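Local structure of viral protein F93 (Sulfolobus turreted icosahedral virus, 2CO5) at residues B[19-22]-B[23-27]; B[86-89]-B[90-93]; B[76-79]-B[80-83]; B[2-5]-B[6-9]; B[41-44]-B[45-48]. The protein probably binds DNA as a winged-helix protein and forms a dimer whose two subunits are joined by an interchain disulfide. All coordinates share one frame; numbering follows the deposited sequence. Where two conformers were deposited one is given.

Contact 1 (B[19-22]-B[23-27]); sequences VING and SRLEK
N21 and L25 make the tight side of this helix-to-strand turn: the amide carbon CG of N21 lies 3.9 Å from CD1 of L25. The two side chains cross obliquely, and the L25 methyls pack against the amide group, CD2 being 4.2 Å from ND2 of N21. With CG anti to its own carbonyl carbon (chi1 -72°), the N21 amide folds back toward the helix, where ND2 donates to the carbonyl of V17 and to OE1 of E33. The polar end is thus fixed by two acceptors while its carbon skeleton meets leucine, itself buried against L30 and E33 of helix 30-38.

The backbone ends helix 9-20 with a Schellman motif. G22 has positive phi and its N binds V19 O at 3.1 Å, while S23 N pairs with the carbonyl of the residue preceding V19. N21 to R24 then form a type I' turn, and the chain enters strand 24-26, the first strand of the winged-helix sheet; backbone hydrogen bonds between S23 and L73 and between L25 and L71 tie it to strand 70-73.

The turn's own bond is slack, with R24 N a weak donor to N21 O at 3.5 Å. Beside it N21 O and R24 O, both acceptors, stand 3.0 Å apart. This side is also the open one. G22 is exposed, and R24 carries an extended aliphatic chain away from the helix end, its side chain meeting V70 and F72 of the neighbouring strand; R24 CB stays 4.0 Å from G22 O.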
loop_
_atom_site.group_PDB
_atom_site.type_symbol
_atom_site.label_atom_id
_atom_site.label_comp_id
_atom_site.label_asym_id
_atom_site.label_seq_id
_atom_site.Cartn_x
_atom_site.Cartn_y
_atom_site.Cartn_z
ATOM N N VAL B 19 -6.917 5.218 15.348
ATOM C CA VAL B 19 -5.886 5.879 16.166
ATOM C C VAL B 19 -6.160 7.380 16.330
ATOM O O VAL B 19 -6.029 7.928 17.424
ATOM C CB VAL B 19 -4.477 5.681 15.559
ATOM C CG1 VAL B 19 -3.448 6.586 16.238
ATOM C CG2 VAL B 19 -4.064 4.227 15.658
ATOM N N ILE B 20 -6.535 8.026 15.230
ATOM C CA ILE B 20 -6.959 9.432 15.226
ATOM C C ILE B 20 -8.083 9.713 16.230
ATOM O O ILE B 20 -8.097 10.758 16.877
ATOM C CB ILE B 20 -7.435 9.853 13.806
ATOM C CG1 ILE B 20 -6.251 10.320 12.955
ATOM C CG2 ILE B 20 -8.465 10.954 13.877
ATOM C CD1 ILE B 20 -6.604 10.565 11.480
ATOM N N ASN B 21 -9.023 8.775 16.341
ATOM C CA ASN B 21 -10.176 8.911 17.230
ATOM C C ASN B 21 -9.963 8.202 18.568
ATOM O O ASN B 21 -10.919 7.763 19.203
ATOM C CB ASN B 21 -11.433 8.383 16.528
ATOM C CG ASN B 21 -11.910 9.302 15.415
ATOM O OD1 ASN B 21 -12.549 10.321 15.673
ATOM N ND2 ASN B 21 -11.595 8.948 14.171
ATOM N N GLY B 22 -8.706 8.104 18.996
ATOM C CA GLY B 22 -8.363 7.510 20.284
ATOM C C GLY B 22 -8.690 6.032 20.415
ATOM O O GLY B 22 -9.122 5.595 21.481
ATOM N N SER B 23 -8.490 5.278 19.332
ATOM C CA SER B 23 -8.700 3.821 19.303
ATOM C C SER B 23 -10.153 3.380 19.566
ATOM O O SER B 23 -10.401 2.220 19.896
ATOM C CB SER B 23 -7.739 3.103 20.274
ATOM O OG SER B 23 -6.402 3.157 19.804
ATOM N N ARG B 24 -11.105 4.296 19.392
ATOM C CA ARG B 24 -12.518 3.995 19.619
ATOM C C ARG B 24 -13.395 4.843 18.706
ATOM O O ARG B 24 -13.319 6.068 18.726
ATOM C CB ARG B 24 -12.892 4.249 21.083
ATOM C CG ARG B 24 -14.322 3.853 21.462
ATOM C CD ARG B 24 -14.684 4.450 22.812
ATOM N NE ARG B 24 -15.980 4.001 23.328
ATOM C CZ ARG B 24 -17.171 4.435 22.903
ATOM N NH1 ARG B 24 -17.265 5.328 21.913
ATOM N NH2 ARG B 24 -18.284 3.959 23.465
ATOM N N LEU B 25 -14.226 4.184 17.907
ATOM C CA LEU B 25 -15.109 4.879 16.984
ATOM C C LEU B 25 -16.341 4.036 16.694
ATOM O O LEU B 25 -16.244 2.818 16.526
ATOM C CB LEU B 25 -14.363 5.191 15.686
ATOM C CG LEU B 25 -15.101 6.020 14.629
ATOM C CD1 LEU B 25 -15.292 7.467 15.084
ATOM C CD2 LEU B 25 -14.352 5.958 13.301
ATOM N N GLU B 26 -17.497 4.689 16.645
ATOM C CA GLU B 26 -18.731 4.023 16.259
ATOM C C GLU B 26 -18.589 3.604 14.811
ATOM O O GLU B 26 -18.081 4.365 13.993
ATOM C CB GLU B 26 -19.942 4.944 16.425
ATOM C CG GLU B 26 -20.332 5.195 17.876
ATOM C CD GLU B 26 -21.415 6.253 18.032
ATOM O OE1 GLU B 26 -21.973 6.707 17.010
ATOM O OE2 GLU B 26 -21.709 6.632 19.187
ATOM N N LYS B 27 -19.026 2.384 14.517
ATOM C CA LYS B 27 -18.920 1.797 13.182
ATOM C C LYS B 27 -19.605 2.647 12.107
ATOM O O LYS B 27 -19.085 2.790 11.003
ATOM C CB LYS B 27 -19.522 0.388 13.203
ATOM C CG LYS B 27 -19.250 -0.483 11.982
ATOM C CD LYS B 27 -20.057 -1.779 12.109
ATOM C CE LYS B 27 -19.789 -2.754 10.982
ATOM N NZ LYS B 27 -20.346 -4.107 11.296
#

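Contact 2 (B[86-89]-B[90-93])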
loop_
_atom_site.group_PDB
_atom_site.type_symbol
_atom_site.label_atom_id
_atom_site.label_comp_id
_atom_site.label_asym_id
_atom_site.label_seq_id
_atom_site.Cartn_x
_atom_site.Cartn_y
_atom_site.Cartn_z
ATOM N N GLU B 86 5.199 2.531 9.739
ATOM C CA GLU B 86 6.632 2.550 9.457
ATOM C C GLU B 86 6.903 2.038 8.050
ATOM O O GLU B 86 7.730 2.595 7.337
ATOM C CB GLU B 86 7.414 1.732 10.486
ATOM C CG GLU B 86 7.435 2.339 11.893
ATOM C CD GLU B 86 7.980 3.758 11.929
ATOM O OE1 GLU B 86 9.096 3.987 11.413
ATOM O OE2 GLU B 86 7.289 4.643 12.480
ATOM N N PHE B 87 6.190 0.988 7.644
ATOM C CA PHE B 87 6.348 0.439 6.299
ATOM C C PHE B 87 6.042 1.495 5.220
ATOM O O PHE B 87 6.874 1.758 4.344
ATOM C CB PHE B 87 5.456 -0.792 6.107
ATOM C CG PHE B 87 5.327 -1.212 4.671
ATOM C CD1 PHE B 87 6.338 -1.940 4.056
ATOM C CD2 PHE B 87 4.213 -0.850 3.925
ATOM C CE1 PHE B 87 6.232 -2.317 2.726
ATOM C CE2 PHE B 87 4.096 -1.223 2.602
ATOM C CZ PHE B 87 5.110 -1.959 1.998
ATOM N N PHE B 88 4.857 2.098 5.294
ATOM C CA PHE B 88 4.430 3.081 4.285
ATOM C C PHE B 88 5.286 4.344 4.295
ATOM O O PHE B 88 5.575 4.910 3.246
ATOM C CB PHE B 88 2.945 3.437 4.449
ATOM C CG PHE B 88 2.008 2.440 3.805
ATOM C CD1 PHE B 88 1.198 1.622 4.575
ATOM C CD2 PHE B 88 1.948 2.324 2.427
ATOM C CE1 PHE B 88 0.351 0.707 3.988
ATOM C CE2 PHE B 88 1.100 1.407 1.829
ATOM C CZ PHE B 88 0.299 0.591 2.618
ATOM N N LYS B 89 5.712 4.772 5.475
ATOM C CA LYS B 89 6.607 5.912 5.587
ATOM C C LYS B 89 7.917 5.613 4.853
ATOM O O LYS B 89 8.404 6.442 4.091
ATOM C CB LYS B 89 6.862 6.238 7.060
ATOM C CG LYS B 89 7.659 7.502 7.304
ATOM C CD LYS B 89 7.779 7.788 8.793
ATOM C CE LYS B 89 8.751 8.927 9.059
ATOM N NZ LYS B 89 8.792 9.303 10.499
ATOM N N LYS B 90 8.455 4.412 5.066
ATOM C CA LYS B 90 9.701 3.983 4.431
ATOM C C LYS B 90 9.616 3.942 2.903
ATOM O O LYS B 90 10.558 4.346 2.229
ATOM C CB LYS B 90 10.139 2.609 4.969
ATOM C CG LYS B 90 11.363 2.008 4.284
ATOM C CD LYS B 90 11.858 0.740 4.994
ATOM C CE LYS B 90 10.847 -0.403 4.890
ATOM N NZ LYS B 90 11.431 -1.722 5.270
ATOM N N ILE B 91 8.511 3.450 2.353
ATOM C CA ILE B 91 8.418 3.298 0.894
ATOM C C ILE B 91 7.803 4.497 0.165
ATOM O O ILE B 91 8.004 4.649 -1.035
ATOM C CB ILE B 91 7.699 1.983 0.468
ATOM C CG1 ILE B 91 6.226 1.984 0.867
ATOM C CG2 ILE B 91 8.424 0.770 1.050
ATOM C CD1 ILE B 91 5.389 1.045 0.016
ATOM N N VAL B 92 7.075 5.352 0.877
ATOM C CA VAL B 92 6.421 6.488 0.236
ATOM C C VAL B 92 7.091 7.831 0.518
ATOM O O VAL B 92 7.251 8.635 -0.396
ATOM C CB VAL B 92 4.935 6.578 0.631
ATOM C CG1 VAL B 92 4.286 7.816 0.004
ATOM C CG2 VAL B 92 4.180 5.294 0.206
ATOM N N CYS B 93 7.469 8.082 1.769
ATOM C CA CYS B 93 7.907 9.416 2.181
ATOM C C CYS B 93 9.385 9.662 1.932
ATOM O O CYS B 93 10.158 8.727 1.722
ATOM C CB CYS B 93 7.597 9.646 3.658
ATOM S SG CYS B 93 5.897 9.260 4.104
#
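Four successive i to i+4 backbone bonds run through this stretch, from K90 N to E86 O (3.0 Å) up to C93 N to K89 O (3.0 Å), and C93 is the residue at which helical phi/psi ends. Among the side chains, I91 lies against F87. Its CG1 sits between its backbone N and carbonyl carbon (chi1 66°), which sets it above one face of the F87 ring, toward the rim, and brings I91 CD1 to 3.6 Å from F87 CZ. F88 meets V92, one turn on, more loosely: CG2 of V92 approaches its ring edge, 4.3 Å from CD2 of F88. C93 folds back on K89, with SG 3.7 Å from K89 CA and 4.1 Å from the CG of its extended chain. K90 swings away, bent at chi3, and its NZ donates to F38 O of the second subunit. F87 also packs on I40, F88 on V92 and I91 on I9 of that subunit. C93 SG is bonded to its counterpart there, consistent with a C-terminal helix that serves dimerisation beside the winged-helix domain, its end joined to its counterpart by the interchain disulfide.

Contact 3 (B[76-79]-B[80-83])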
loop_
_atom_site.group_PDB
_atom_site.type_symbol
_atom_site.label_atom_id
_atom_site.label_comp_id
_atom_site.label_asym_id
_atom_site.label_seq_id
_atom_site.Cartn_x
_atom_site.Cartn_y
_atom_site.Cartn_z
ATOM N N LYS B 76 -3.039 -5.589 19.785
ATOM C CA LYS B 76 -2.555 -6.237 18.565
ATOM C C LYS B 76 -2.672 -5.283 17.366
ATOM O O LYS B 76 -1.769 -5.213 16.523
ATOM C CB LYS B 76 -3.339 -7.530 18.299
ATOM C CG LYS B 76 -2.915 -8.296 17.034
ATOM C CD LYS B 76 -3.738 -9.573 16.830
ATOM C CE LYS B 76 -3.397 -10.242 15.504
ATOM N NZ LYS B 76 -3.968 -11.616 15.374
ATOM N N GLY B 77 -3.789 -4.560 17.300
ATOM C CA GLY B 77 -4.056 -3.630 16.212
ATOM C C GLY B 77 -3.194 -2.390 16.236
ATOM O O GLY B 77 -2.796 -1.891 15.187
ATOM N N MET B 78 -2.919 -1.875 17.431
ATOM C CA MET B 78 -2.020 -0.731 17.577
ATOM C C MET B 78 -0.620 -1.110 17.107
ATOM O O MET B 78 0.037 -0.328 16.417
ATOM C CB MET B 78 -1.980 -0.257 19.035
ATOM C CG MET B 78 -1.105 0.979 19.294
ATOM S SD MET B 78 -1.571 2.488 18.402
ATOM C CE MET B 78 -0.297 3.608 18.976
ATOM N N LYS B 79 -0.171 -2.309 17.483
ATOM C CA LYS B 79 1.124 -2.824 17.038
ATOM C C LYS B 79 1.165 -2.990 15.515
ATOM O O LYS B 79 2.186 -2.713 14.896
ATOM C CB LYS B 79 1.451 -4.157 17.725
ATOM C CG LYS B 79 2.869 -4.666 17.465
ATOM C CD LYS B 79 3.208 -5.867 18.339
ATOM C CE LYS B 79 4.624 -6.366 18.074
ATOM N NZ LYS B 79 5.009 -7.484 18.975
ATOM N N GLU B 80 0.061 -3.440 14.923
ATOM C CA GLU B 80 -0.033 -3.568 13.462
ATOM C C GLU B 80 -0.018 -2.210 12.775
ATOM O O GLU B 80 0.610 -2.049 11.726
ATOM C CB GLU B 80 -1.301 -4.328 13.056
ATOM C CG GLU B 80 -1.465 -4.545 11.539
ATOM C CD GLU B 80 -0.398 -5.452 10.945
ATOM O OE1 GLU B 80 -0.091 -6.499 11.557
ATOM O OE2 GLU B 80 0.124 -5.128 9.858
ATOM N N PHE B 81 -0.709 -1.238 13.364
ATOM C CA PHE B 81 -0.720 0.125 12.833
ATOM C C PHE B 81 0.687 0.710 12.809
ATOM O O PHE B 81 1.101 1.319 11.820
ATOM C CB PHE B 81 -1.640 1.032 13.662
ATOM C CG PHE B 81 -1.465 2.499 13.365
ATOM C CD1 PHE B 81 -1.942 3.041 12.182
ATOM C CD2 PHE B 81 -0.796 3.331 14.260
ATOM C CE1 PHE B 81 -1.771 4.394 11.898
ATOM C CE2 PHE B 81 -0.623 4.682 13.983
ATOM C CZ PHE B 81 -1.110 5.214 12.801
ATOM N N GLU B 82 1.412 0.527 13.906
ATOM C CA GLU B 82 2.769 1.031 14.007
ATOM C C GLU B 82 3.655 0.385 12.952
ATOM O O GLU B 82 4.439 1.069 12.288
ATOM C CB GLU B 82 3.319 0.801 15.415
ATOM C CG GLU B 82 2.667 1.694 16.466
ATOM C CD GLU B 82 3.078 1.354 17.899
ATOM O OE1 GLU B 82 4.013 0.544 18.086
ATOM O OE2 GLU B 82 2.453 1.899 18.834
ATOM N N GLU B 83 3.513 -0.926 12.781
ATOM C CA GLU B 83 4.224 -1.635 11.719
ATOM C C GLU B 83 3.871 -1.099 10.328
ATOM O O GLU B 83 4.758 -0.847 9.514
ATOM C CB GLU B 83 3.939 -3.135 11.777
ATOM C CG GLU B 83 4.527 -3.828 12.994
ATOM C CD GLU B 83 4.402 -5.337 12.919
ATOM O OE1 GLU B 83 4.853 -5.920 11.904
ATOM O OE2 GLU B 83 3.860 -5.938 13.875
#
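M78 crosses the end of E82, one helical turn on, at a slant, its methyl CE 3.2 Å from OE2 of E82 and its CG 3.7 Å from the same oxygen. The shape of each chain explains the meeting. M78 leaves with CG anti to the backbone N and then bends at chi2 (60°), which carries SD and CE along the helix surface; E82 starts beside its backbone N (chi1 -71°) and runs extended, so that OE2 comes nearest the thioether. The sulfur of M78 also stands 4.3 Å from CD2 of F81, oblique to the ring.

A similar pairing follows one residue later. K79 is extended throughout, and its CG is 3.9 Å from OE2 of E83, while the charged ends stay apart, K79 NZ to E83 OE2 being 5.5 Å. Nearer the backbone, the CG of E83 rests 3.2 Å from K79 O, the carbonyl that also accepts E83 N at 3.1 Å. That bond is nearly straight at the hydrogen, 163°, and it belongs to an unbroken series of i to i+4 bonds in helix 75-92.

The helix is two-sided here. F81 is buried on L15, K16 and V19 of helix 9-20, and M78 also packs on V19. K76, by contrast, sends NZ to D57 O, and K79, E82 and E83 are exposed. Chemically, the M78-E82 touch is carbon against a carboxylate oxygen, at most a weak polar attraction to a methyl next to sulfur; K79 and E83 would attract at most diffusely, with NZ and OE2 too far apart for a salt bridge.

Contact 4 (B[2-5]-B[6-9])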
loop_
_atom_site.group_PDB
_atom_site.type_symbol
_atom_site.label_atom_id
_atom_site.label_comp_id
_atom_site.label_asym_id
_atom_site.label_seq_id
_atom_site.Cartn_x
_atom_site.Cartn_y
_atom_site.Cartn_z
ATOM N N LYS B 2 9.105 -9.039 4.218
ATOM C CA LYS B 2 8.232 -9.431 3.115
ATOM C C LYS B 2 6.946 -8.625 3.180
ATOM O O LYS B 2 6.565 -8.131 4.237
ATOM C CB LYS B 2 7.902 -10.926 3.176
ATOM C CG LYS B 2 9.085 -11.836 2.888
ATOM C CD LYS B 2 8.679 -13.293 2.940
ATOM C CE LYS B 2 9.897 -14.204 2.904
ATOM N NZ LYS B 2 10.674 -14.047 1.638
ATOM N N ILE B 3 6.288 -8.494 2.034
ATOM C CA ILE B 3 5.002 -7.818 1.959
ATOM C C ILE B 3 3.980 -8.686 2.667
ATOM O O ILE B 3 3.906 -9.885 2.411
ATOM C CB ILE B 3 4.563 -7.597 0.500
ATOM C CG1 ILE B 3 5.551 -6.672 -0.225
ATOM C CG2 ILE B 3 3.134 -7.036 0.444
ATOM C CD1 ILE B 3 5.631 -5.289 0.344
ATOM N N ARG B 4 3.202 -8.077 3.559
ATOM C CA ARG B 4 2.212 -8.813 4.344
ATOM C C ARG B 4 0.807 -8.312 4.032
ATOM O O ARG B 4 0.641 -7.226 3.471
ATOM C CB ARG B 4 2.540 -8.702 5.836
ATOM C CG ARG B 4 3.880 -9.355 6.190
ATOM C CD ARG B 4 4.210 -9.265 7.675
ATOM N NE ARG B 4 3.386 -10.160 8.487
ATOM C CZ ARG B 4 3.557 -11.478 8.593
ATOM N NH1 ARG B 4 4.531 -12.101 7.932
ATOM N NH2 ARG B 4 2.741 -12.182 9.367
ATOM N N LYS B 5 -0.194 -9.113 4.396
ATOM C CA LYS B 5 -1.585 -8.905 3.947
ATOM C C LYS B 5 -2.195 -7.537 4.235
ATOM O O LYS B 5 -3.010 -7.049 3.454
ATOM C CB LYS B 5 -2.511 -10.005 4.493
ATOM C CG LYS B 5 -2.749 -9.985 6.000
ATOM C CD LYS B 5 -3.608 -11.167 6.446
ATOM C CE LYS B 5 -3.493 -11.403 7.948
ATOM N NZ LYS B 5 -4.368 -12.507 8.436
ATOM N N TYR B 6 -1.813 -6.912 5.341
ATOM C CA TYR B 6 -2.392 -5.610 5.675
ATOM C C TYR B 6 -1.666 -4.422 5.024
ATOM O O TYR B 6 -2.045 -3.265 5.247
ATOM C CB TYR B 6 -2.508 -5.445 7.189
ATOM C CG TYR B 6 -3.490 -6.414 7.841
ATOM C CD1 TYR B 6 -3.158 -7.083 9.014
ATOM C CD2 TYR B 6 -4.751 -6.657 7.281
ATOM C CE1 TYR B 6 -4.056 -7.971 9.623
ATOM C CE2 TYR B 6 -5.659 -7.544 7.880
ATOM C CZ TYR B 6 -5.304 -8.197 9.052
ATOM O OH TYR B 6 -6.186 -9.082 9.644
ATOM N N MET B 7 -0.666 -4.703 4.183
ATOM C CA MET B 7 0.070 -3.651 3.481
ATOM C C MET B 7 -0.716 -3.208 2.258
ATOM O O MET B 7 -0.304 -3.385 1.116
ATOM C CB MET B 7 1.492 -4.104 3.140
ATOM C CG MET B 7 2.294 -4.395 4.403
ATOM S SD MET B 7 3.992 -4.912 4.160
ATOM C CE MET B 7 4.541 -5.026 5.865
ATOM N N ARG B 8 -1.879 -2.644 2.546
ATOM C CA ARG B 8 -2.785 -2.071 1.568
ATOM C C ARG B 8 -3.252 -0.752 2.164
ATOM O O ARG B 8 -3.472 -0.661 3.376
ATOM C CB ARG B 8 -3.975 -3.001 1.337
ATOM C CG ARG B 8 -3.580 -4.364 0.790
ATOM C CD ARG B 8 -4.744 -5.338 0.838
ATOM N NE ARG B 8 -5.844 -4.956 -0.048
ATOM C CZ ARG B 8 -7.034 -5.557 -0.083
ATOM N NH1 ARG B 8 -7.301 -6.584 0.714
ATOM N NH2 ARG B 8 -7.968 -5.129 -0.922
ATOM N N ILE B 9 -3.398 0.262 1.321
ATOM C CA ILE B 9 -3.673 1.611 1.775
ATOM C C ILE B 9 -4.996 1.691 2.559
ATOM O O ILE B 9 -5.096 2.433 3.526
ATOM C CB ILE B 9 -3.632 2.618 0.592
ATOM C CG1 ILE B 9 -3.239 4.011 1.092
ATOM C CG2 ILE B 9 -4.953 2.636 -0.185
ATOM C CD1 ILE B 9 -1.824 4.074 1.634
HETATM O O HOH W 1 -7.123 -11.157 7.967
HETATM O O HOH W 2 -4.754 -8.471 1.907
#
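K5 lays its side chain along the ring of Y6, the two pointing the same way. From the start, K5 CB is 3.3 Å from Y6 N. CG follows, placed between its own backbone N and carbonyl carbon (chi1 69°), and sits over the ring face in a CH-pi contact, 4.0 Å from the centroid and 7° off the normal. The chain then stays extended: CE of K5 reaches 3.8 Å from CZ of Y6, and NZ donates to a water at 3.1 Å that in turn donates to Y6 OH. That hydroxyl also bonds OD2 of D57, and the ring packs edge-to-face with that of Y11.

The backbone beneath is a type I turn from R4 to M7, closed by M7 N to R4 O at 2.9 Å with the donor above the carbonyl plane. M7 then centres an inverse gamma turn, and R8 takes the N-cap position of helix 9-20, the first helix of the winged-helix domain. The extended side chain of M7 runs back across the turn. Its SD accepts a weak but straight hydrogen bond from R4 N (3.3 Å, 167°) and touches I3, whose CD1 is 4.2 Å away. I3 and M7 also pack on F87 of helix 75-92, and K2 NZ makes a salt bridge with D41 of the second subunit.

Contact 5 (B[41-44]-B[45-48])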
loop_
_atom_site.group_PDB
_atom_site.type_symbol
_atom_site.label_atom_id
_atom_site.label_comp_id
_atom_site.label_asym_id
_atom_site.label_seq_id
_atom_site.Cartn_x
_atom_site.Cartn_y
_atom_site.Cartn_z
ATOM N N ASP B 41 -13.547 7.951 -0.779
ATOM C CA ASP B 41 -14.881 7.387 -0.601
ATOM C C ASP B 41 -14.809 5.887 -0.856
ATOM O O ASP B 41 -14.743 5.447 -2.003
ATOM C CB ASP B 41 -15.874 8.044 -1.574
ATOM C CG ASP B 41 -17.324 7.947 -1.103
ATOM O OD1 ASP B 41 -17.551 7.517 0.047
ATOM O OD2 ASP B 41 -18.236 8.322 -1.881
ATOM N N ILE B 42 -14.792 5.101 0.215
ATOM C CA ILE B 42 -14.818 3.647 0.079
ATOM C C ILE B 42 -16.278 3.193 0.161
ATOM O O ILE B 42 -16.984 3.522 1.116
ATOM C CB ILE B 42 -13.979 2.952 1.174
ATOM C CG1 ILE B 42 -12.556 3.528 1.220
ATOM C CG2 ILE B 42 -13.915 1.456 0.919
ATOM C CD1 ILE B 42 -11.714 2.997 2.368
ATOM N N SER B 43 -16.725 2.450 -0.846
ATOM C CA SER B 43 -18.089 1.922 -0.874
ATOM C C SER B 43 -18.315 0.941 0.285
ATOM O O SER B 43 -17.357 0.394 0.843
ATOM C CB SER B 43 -18.362 1.245 -2.219
ATOM O OG SER B 43 -17.465 0.169 -2.435
ATOM N N ASP B 44 -19.576 0.736 0.655
ATOM C CA ASP B 44 -19.920 -0.192 1.745
ATOM C C ASP B 44 -19.487 -1.627 1.438
ATOM O O ASP B 44 -18.932 -2.318 2.296
ATOM C CB ASP B 44 -21.428 -0.169 2.019
ATOM C CG ASP B 44 -21.921 1.188 2.513
ATOM O OD1 ASP B 44 -21.144 1.900 3.180
ATOM O OD2 ASP B 44 -23.091 1.540 2.240
ATOM N N GLY B 45 -19.747 -2.067 0.212
ATOM C CA GLY B 45 -19.425 -3.425 -0.203
ATOM C C GLY B 45 -17.941 -3.748 -0.151
ATOM O O GLY B 45 -17.574 -4.917 -0.151
ATOM N N VAL B 46 -17.094 -2.714 -0.118
ATOM C CA VAL B 46 -15.652 -2.886 0.045
ATOM C C VAL B 46 -15.228 -2.666 1.492
ATOM O O VAL B 46 -14.428 -3.429 2.022
ATOM C CB VAL B 46 -14.855 -1.933 -0.867
ATOM C CG1 VAL B 46 -13.344 -2.031 -0.584
ATOM C CG2 VAL B 46 -15.144 -2.244 -2.331
ATOM N N LEU B 47 -15.776 -1.638 2.133
ATOM C CA LEU B 47 -15.339 -1.250 3.471
ATOM C C LEU B 47 -15.646 -2.279 4.543
ATOM O O LEU B 47 -14.759 -2.671 5.292
ATOM C CB LEU B 47 -15.981 0.076 3.879
ATOM C CG LEU B 47 -15.545 0.660 5.225
ATOM C CD1 LEU B 47 -14.074 1.058 5.184
ATOM C CD2 LEU B 47 -16.423 1.848 5.582
ATOM N N TYR B 48 -16.904 -2.702 4.637
ATOM C CA TYR B 48 -17.318 -3.523 5.773
ATOM C C TYR B 48 -16.700 -4.922 5.789
ATOM O O TYR B 48 -16.417 -5.441 6.861
ATOM C CB TYR B 48 -18.839 -3.551 5.911
ATOM C CG TYR B 48 -19.381 -2.188 6.289
ATOM C CD1 TYR B 48 -19.133 -1.647 7.545
ATOM C CD2 TYR B 48 -20.103 -1.422 5.381
ATOM C CE1 TYR B 48 -19.606 -0.386 7.897
ATOM C CE2 TYR B 48 -20.578 -0.163 5.720
ATOM C CZ TYR B 48 -20.331 0.350 6.981
ATOM O OH TYR B 48 -20.807 1.598 7.325
HETATM O O HOH W 3 -21.767 3.107 5.473
#
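D44 and Y48 both start with CG anti to the carbonyl carbon (chi1 -64° and -67°), which sends the two side chains off the helix side by side in one direction. The carboxylate reaches the rim of the ring, OD1 of D44 lying 3.3 Å from CE2 of Y48, with the planes of the two groups 43° apart. One water closes the outer end: it donates to OD1 at 2.7 Å and stands 2.6 Å from Y48 OH. OD1 has a further partner in NH1 of R31, a salt bridge that would be expected to favour the charged carboxylate and fix its rotation.

S43 occupies the N-cap of helix 44-56. I42, just before the cap, and L47, four residues after it, form a hydrophobic staple, with I42 CG2 3.9 Å from L47 CB. By position in the winged-helix fold, helices 30-38 and 44-56 make up the helix-turn-helix, the second being the probable recognition helix. I42 lies on I34 of helix 30-38, and L47 on I34 and on I14 of helix 9-20. CG2 of I42 reaches CG1 of V46 as well, at 3.8 Å and roughly at right angles. The carbonyl of S43 grips two amides, L47 N at 2.9 Å nearly in line with the C=O bond and V46 N at 3.3 Å from well above its plane. OG of S43 meets carbon, CG2 of V46 at 3.3 Å.

From the N terminus the contacts come in series, none nested and none crossing: contact 4, contact 1, contact 5, contact 3, contact 2. Contact 4 turns the N-terminal arm into helix 9-20; contact 1 ends that helix and begins the sheet; contact 5 starts the second helix of the helix-turn-helix. Contacts 3 and 2 adjoin on helix 75-92 and close no loop. That helix receives contacts 1 and 4: contact 1 meets contact 3, while contact 4 meets both contact 3, where Y6 packs on E80, and contact 2. Contact 5 touches contact 1 where K27 meets Y48. Contacts 4 and 2 also face the second subunit.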